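Local coordinates for protein phosphorylated carbohydrates phosphatase TM_1254 (Thermotoga maritima msb8, PDB 3KBB) that removes phosphate from sugar phosphates such as erythrose 4-phosphate and fructose 6-phosphate, as a divalent-metal-dependent hydrolase of the haloacid dehalogenase superfamily, at residues M13-E16 with P17-E21; E73-K76 with R77-E81. All coordinates share one frame; numbering follows the deposited sequence.

Interaction 1. Residues M13-E16 with P17-E21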
loop_
_atom_site.group_PDB
_atom_site.type_symbol
_atom_site.label_atom_id
_atom_site.label_comp_id
_atom_site.label_asym_id
_atom_site.label_seq_id
_atom_site.Cartn_x
_atom_site.Cartn_y
_atom_site.Cartn_z
HETATM N N MSE A 13 -4.886 2.100 4.156
HETATM C CA MSE A 13 -4.969 3.534 3.987
HETATM C C MSE A 13 -4.320 3.850 2.643
HETATM O O MSE A 13 -3.643 3.002 2.059
HETATM C CB MSE A 13 -4.305 4.272 5.155
HETATM C CG MSE A 13 -2.799 4.212 5.219
HETATM SE SE MSE A 13 -1.946 2.455 5.482
HETATM C CE MSE A 13 -0.771 2.878 4.018
ATOM N N ASP A 14 -4.618 5.034 2.120
ATOM C CA ASP A 14 -4.188 5.385 0.757
ATOM C C ASP A 14 -3.273 6.625 0.742
ATOM O O ASP A 14 -3.725 7.743 1.010
ATOM C CB ASP A 14 -5.402 5.695 -0.137
ATOM C CG ASP A 14 -6.417 4.573 -0.193
ATOM O OD1 ASP A 14 -6.062 3.399 0.015
ATOM O OD2 ASP A 14 -7.587 4.892 -0.482
ATOM N N THR A 15 -2.009 6.435 0.411
ATOM C CA THR A 15 -1.088 7.590 0.368
ATOM C C THR A 15 -1.088 8.279 -0.981
ATOM O O THR A 15 -0.791 9.497 -1.060
ATOM C CB THR A 15 0.359 7.215 0.704
ATOM O OG1 THR A 15 0.839 6.231 -0.238
ATOM C CG2 THR A 15 0.457 6.695 2.160
ATOM N N GLU A 16 -1.384 7.497 -2.030
ATOM C CA GLU A 16 -1.273 8.010 -3.415
ATOM C C GLU A 16 -2.005 9.343 -3.575
ATOM O O GLU A 16 -1.439 10.257 -4.161
ATOM C CB GLU A 16 -1.714 6.986 -4.468
ATOM C CG GLU A 16 -1.392 7.396 -5.949
ATOM C CD GLU A 16 -2.498 8.202 -6.640
ATOM O OE1 GLU A 16 -3.636 8.276 -6.116
ATOM O OE2 GLU A 16 -2.220 8.762 -7.726
ATOM N N PRO A 17 -3.244 9.460 -3.058
ATOM C CA PRO A 17 -3.964 10.736 -3.238
ATOM C C PRO A 17 -3.320 11.942 -2.544
ATOM O O PRO A 17 -3.669 13.079 -2.864
ATOM C CB PRO A 17 -5.325 10.468 -2.600
ATOM C CG PRO A 17 -5.472 9.010 -2.607
ATOM C CD PRO A 17 -4.102 8.479 -2.364
ATOM N N LEU A 18 -2.432 11.702 -1.593
ATOM C CA LEU A 18 -1.772 12.813 -0.881
ATOM C C LEU A 18 -0.476 13.264 -1.512
ATOM O O LEU A 18 0.151 14.205 -1.009
ATOM C CB LEU A 18 -1.493 12.452 0.570
ATOM C CG LEU A 18 -2.715 12.029 1.410
ATOM C CD1 LEU A 18 -2.281 11.561 2.787
ATOM C CD2 LEU A 18 -3.677 13.161 1.514
ATOM N N TYR A 19 -0.036 12.575 -2.565
ATOM C CA TYR A 19 1.221 12.946 -3.203
ATOM C C TYR A 19 1.166 14.342 -3.812
ATOM O O TYR A 19 2.162 15.061 -3.777
ATOM C CB TYR A 19 1.623 11.912 -4.241
ATOM C CG TYR A 19 2.486 10.846 -3.624
ATOM C CD1 TYR A 19 1.976 10.009 -2.625
ATOM C CD2 TYR A 19 3.807 10.686 -4.016
ATOM C CE1 TYR A 19 2.767 9.032 -2.032
ATOM C CE2 TYR A 19 4.620 9.721 -3.416
ATOM C CZ TYR A 19 4.074 8.888 -2.437
ATOM O OH TYR A 19 4.875 7.934 -1.863
ATOM N N PHE A 20 0.017 14.712 -4.378
ATOM C CA PHE A 20 -0.106 16.039 -4.974
ATOM C C PHE A 20 0.196 17.114 -3.939
ATOM O O PHE A 20 1.073 17.953 -4.158
ATOM C CB PHE A 20 -1.456 16.278 -5.665
ATOM C CG PHE A 20 -1.600 17.680 -6.184
ATOM C CD1 PHE A 20 -0.928 18.071 -7.347
ATOM C CD2 PHE A 20 -2.335 18.628 -5.478
ATOM C CE1 PHE A 20 -1.020 19.393 -7.819
ATOM C CE2 PHE A 20 -2.433 19.938 -5.935
ATOM C CZ PHE A 20 -1.766 20.320 -7.096
ATOM N N GLU A 21 -0.499 17.076 -2.799
ATOM C CA GLU A 21 -0.255 18.053 -1.746
ATOM C C GLU A 21 1.201 18.086 -1.243
ATOM O O GLU A 21 1.778 19.171 -1.036
ATOM C CB GLU A 21 -1.263 17.893 -0.591
ATOM C CG GLU A 21 -1.085 18.898 0.520
ATOM C CD GLU A 21 -1.143 20.349 0.038
ATOM O OE1 GLU A 21 -1.747 20.616 -1.037
ATOM O OE2 GLU A 21 -0.617 21.221 0.767
HETATM O O HOH W 1 -1.657 12.551 -5.692
#
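T15, in the loop after strand 3-7, and Y19, in the first turn of helix 19-29, lie side by side with their side chains running the same way. Along Y19, CB sits 3.5 Å from E16 O; at the edge of the ring CD1 comes within 3.2 Å of T15 O, close to the ring plane, so that the positive rim of the aromatic faces a carbonyl oxygen. One atom further on, CE1 packs against T15 CB and lies 3.8 Å from T15 OG1. The tip, OH, reaches K75 NZ on helix 64-82. T15 OG1, swung between its own backbone N and carbonyl carbon (chi1 60°), bonds D9 OD1. Two i+3 to i backbone bonds lead into helix 19-29: L18 N to T15 O at 2.8 Å, and Y19 N to E16 O at 3.1 Å, the latter nearly straight, with an N-H...O angle of 165°. A water donates to that same E16 O and accepts from F20 N, bridging the two. P17 suits the turn because it has no N-H to place; its CD rests 3.8 Å from D14 CB. Were Y19 replaced by alanine, K75 would probably lose this hydroxyl partner and a gap would open beside T15. Backbone bonds thus lead the loop into the helix, while T15 and Y19 turn their hydroxyls to partners elsewhere.

Interaction 2. Residues E73-K76 with R77-E81; sequences EEKK and RVFSE
The guanidinium of R77 takes both its acid partners at the edge, near its plane, whereas the ring of F79 has K75 C over one face, 4.2 Å above the plane and offset toward the rim. E73 lies alongside R77, one turn earlier, and its OE2 is modelled in a salt bridge to NH2, but so close that the exact geometry is doubtful. Its CG stands anti to the backbone N (chi1 165°) and the chain runs on extended, carrying the carboxylate level with the end of the arginine. E74, bent at chi2, crosses R77 from another direction and adds a long salt bridge, OE1 to NE at 4.0 Å. One arginine is thereby shared by two acids, a network that runs from buried E74 to exposed R77. The same turns are held by successive i+4 to i backbone bonds, including V78 N to E74 O at 2.9 Å and F79 N to K75 O at 2.8 Å. K75 and F79 run side by side, the aliphatic CE 4.0 Å from CZ of the ring, while NZ goes on to Y19 and E47. Helix 64-82 lies against helix 19-29, where K75 touches A22 and V78 meets R25; along another flank, K76 and S80 touch R120 of helix 111-120.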
loop_
_atom_site.group_PDB
_atom_site.type_symbol
_atom_site.label_atom_id
_atom_site.label_comp_id
_atom_site.label_asym_id
_atom_site.label_seq_id
_atom_site.Cartn_x
_atom_site.Cartn_y
_atom_site.Cartn_z
ATOM N N GLU A 73 10.589 15.658 4.068
ATOM C CA GLU A 73 9.966 16.503 5.096
ATOM C C GLU A 73 8.486 16.815 4.820
ATOM O O GLU A 73 7.640 16.695 5.721
ATOM C CB GLU A 73 10.770 17.805 5.251
ATOM C CG GLU A 73 10.053 18.927 6.023
ATOM C CD GLU A 73 10.841 20.231 6.079
ATOM O OE1 GLU A 73 11.227 20.763 5.008
ATOM O OE2 GLU A 73 11.061 20.734 7.205
ATOM N N GLU A 74 8.181 17.213 3.586
ATOM C CA GLU A 74 6.808 17.557 3.216
ATOM C C GLU A 74 5.860 16.348 3.207
ATOM O O GLU A 74 4.696 16.464 3.612
ATOM C CB GLU A 74 6.765 18.307 1.874
ATOM C CG GLU A 74 7.578 19.613 1.836
ATOM C CD GLU A 74 7.104 20.724 2.797
ATOM O OE1 GLU A 74 6.173 20.526 3.630
ATOM O OE2 GLU A 74 7.705 21.831 2.701
ATOM N N LYS A 75 6.346 15.191 2.757
ATOM C CA LYS A 75 5.546 13.961 2.822
ATOM C C LYS A 75 5.185 13.590 4.268
ATOM O O LYS A 75 4.053 13.206 4.552
ATOM C CB LYS A 75 6.257 12.798 2.124
ATOM C CG LYS A 75 6.249 12.910 0.615
ATOM C CD LYS A 75 7.074 11.809 -0.067
ATOM C CE LYS A 75 6.304 10.476 -0.145
ATOM N NZ LYS A 75 7.047 9.496 -0.983
ATOM N N LYS A 76 6.144 13.730 5.183
ATOM C CA LYS A 76 5.905 13.430 6.593
ATOM C C LYS A 76 4.792 14.290 7.153
ATOM O O LYS A 76 3.898 13.789 7.829
ATOM C CB LYS A 76 7.192 13.629 7.421
ATOM C CG LYS A 76 8.176 12.458 7.353
ATOM C CD LYS A 76 7.602 11.199 8.023
ATOM C CE LYS A 76 8.695 10.291 8.588
ATOM N NZ LYS A 76 9.621 9.772 7.541
ATOM N N ARG A 77 4.861 15.586 6.865
ATOM C CA ARG A 77 3.898 16.558 7.348
ATOM C C ARG A 77 2.519 16.287 6.788
ATOM O O ARG A 77 1.541 16.255 7.541
ATOM C CB ARG A 77 4.329 17.963 6.953
ATOM C CG ARG A 77 5.582 18.446 7.655
ATOM C CD ARG A 77 5.802 19.929 7.395
ATOM N NE ARG A 77 7.213 20.312 7.446
ATOM C CZ ARG A 77 7.892 20.592 8.557
ATOM N NH1 ARG A 77 7.306 20.526 9.751
ATOM N NH2 ARG A 77 9.173 20.934 8.474
ATOM N N VAL A 78 2.448 16.113 5.469
ATOM C CA VAL A 78 1.188 15.854 4.801
ATOM C C VAL A 78 0.579 14.547 5.328
ATOM O O VAL A 78 -0.613 14.518 5.660
ATOM C CB VAL A 78 1.329 15.847 3.249
ATOM C CG1 VAL A 78 0.019 15.464 2.565
ATOM C CG2 VAL A 78 1.785 17.231 2.744
ATOM N N PHE A 79 1.392 13.485 5.412
ATOM C CA PHE A 79 0.865 12.158 5.809
ATOM C C PHE A 79 0.412 12.245 7.251
ATOM O O PHE A 79 -0.704 11.828 7.610
ATOM C CB PHE A 79 1.911 11.050 5.646
ATOM C CG PHE A 79 2.197 10.666 4.209
ATOM C CD1 PHE A 79 1.617 11.345 3.134
ATOM C CD2 PHE A 79 3.065 9.626 3.935
ATOM C CE1 PHE A 79 1.901 10.995 1.817
ATOM C CE2 PHE A 79 3.371 9.282 2.616
ATOM C CZ PHE A 79 2.778 9.952 1.559
ATOM N N SER A 80 1.267 12.832 8.078
ATOM C CA SER A 80 0.926 13.042 9.468
ATOM C C SER A 80 -0.391 13.801 9.608
ATOM O O SER A 80 -1.254 13.409 10.392
ATOM C CB SER A 80 2.068 13.755 10.199
ATOM O OG SER A 80 1.589 14.334 11.403
ATOM N N GLU A 81 -0.566 14.862 8.824
ATOM C CA GLU A 81 -1.784 15.671 8.913
ATOM C C GLU A 81 -3.015 14.956 8.331
ATOM O O GLU A 81 -4.092 14.953 8.944
ATOM C CB GLU A 81 -1.598 17.036 8.233
ATOM C CG GLU A 81 -2.675 18.084 8.627
ATOM C CD GLU A 81 -2.812 19.240 7.635
ATOM O OE1 GLU A 81 -1.776 19.749 7.125
ATOM O OE2 GLU A 81 -3.972 19.638 7.366
#

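Interaction 1 comes first along the chain, in the loop after strand 3-7 and the start of helix 19-29; interaction 2 follows on helix 64-82. Their centres lie about 10 Å apart and they touch directly: the probable hydrogen bond between Y19 and K75 is the polar tie, while the F79 ring packs against T15 and Y19, and V78 against L18. Strand 3-7 belongs to the parallel sheet of the haloacid dehalogenase core and ends at D7, the nucleophile by similarity. The pair therefore joins the segment leaving that strand to helix 64-82, among the helices 19-29 to 64-82 that follow strand 3-7 and, as in related phosphatases, probably form the cap.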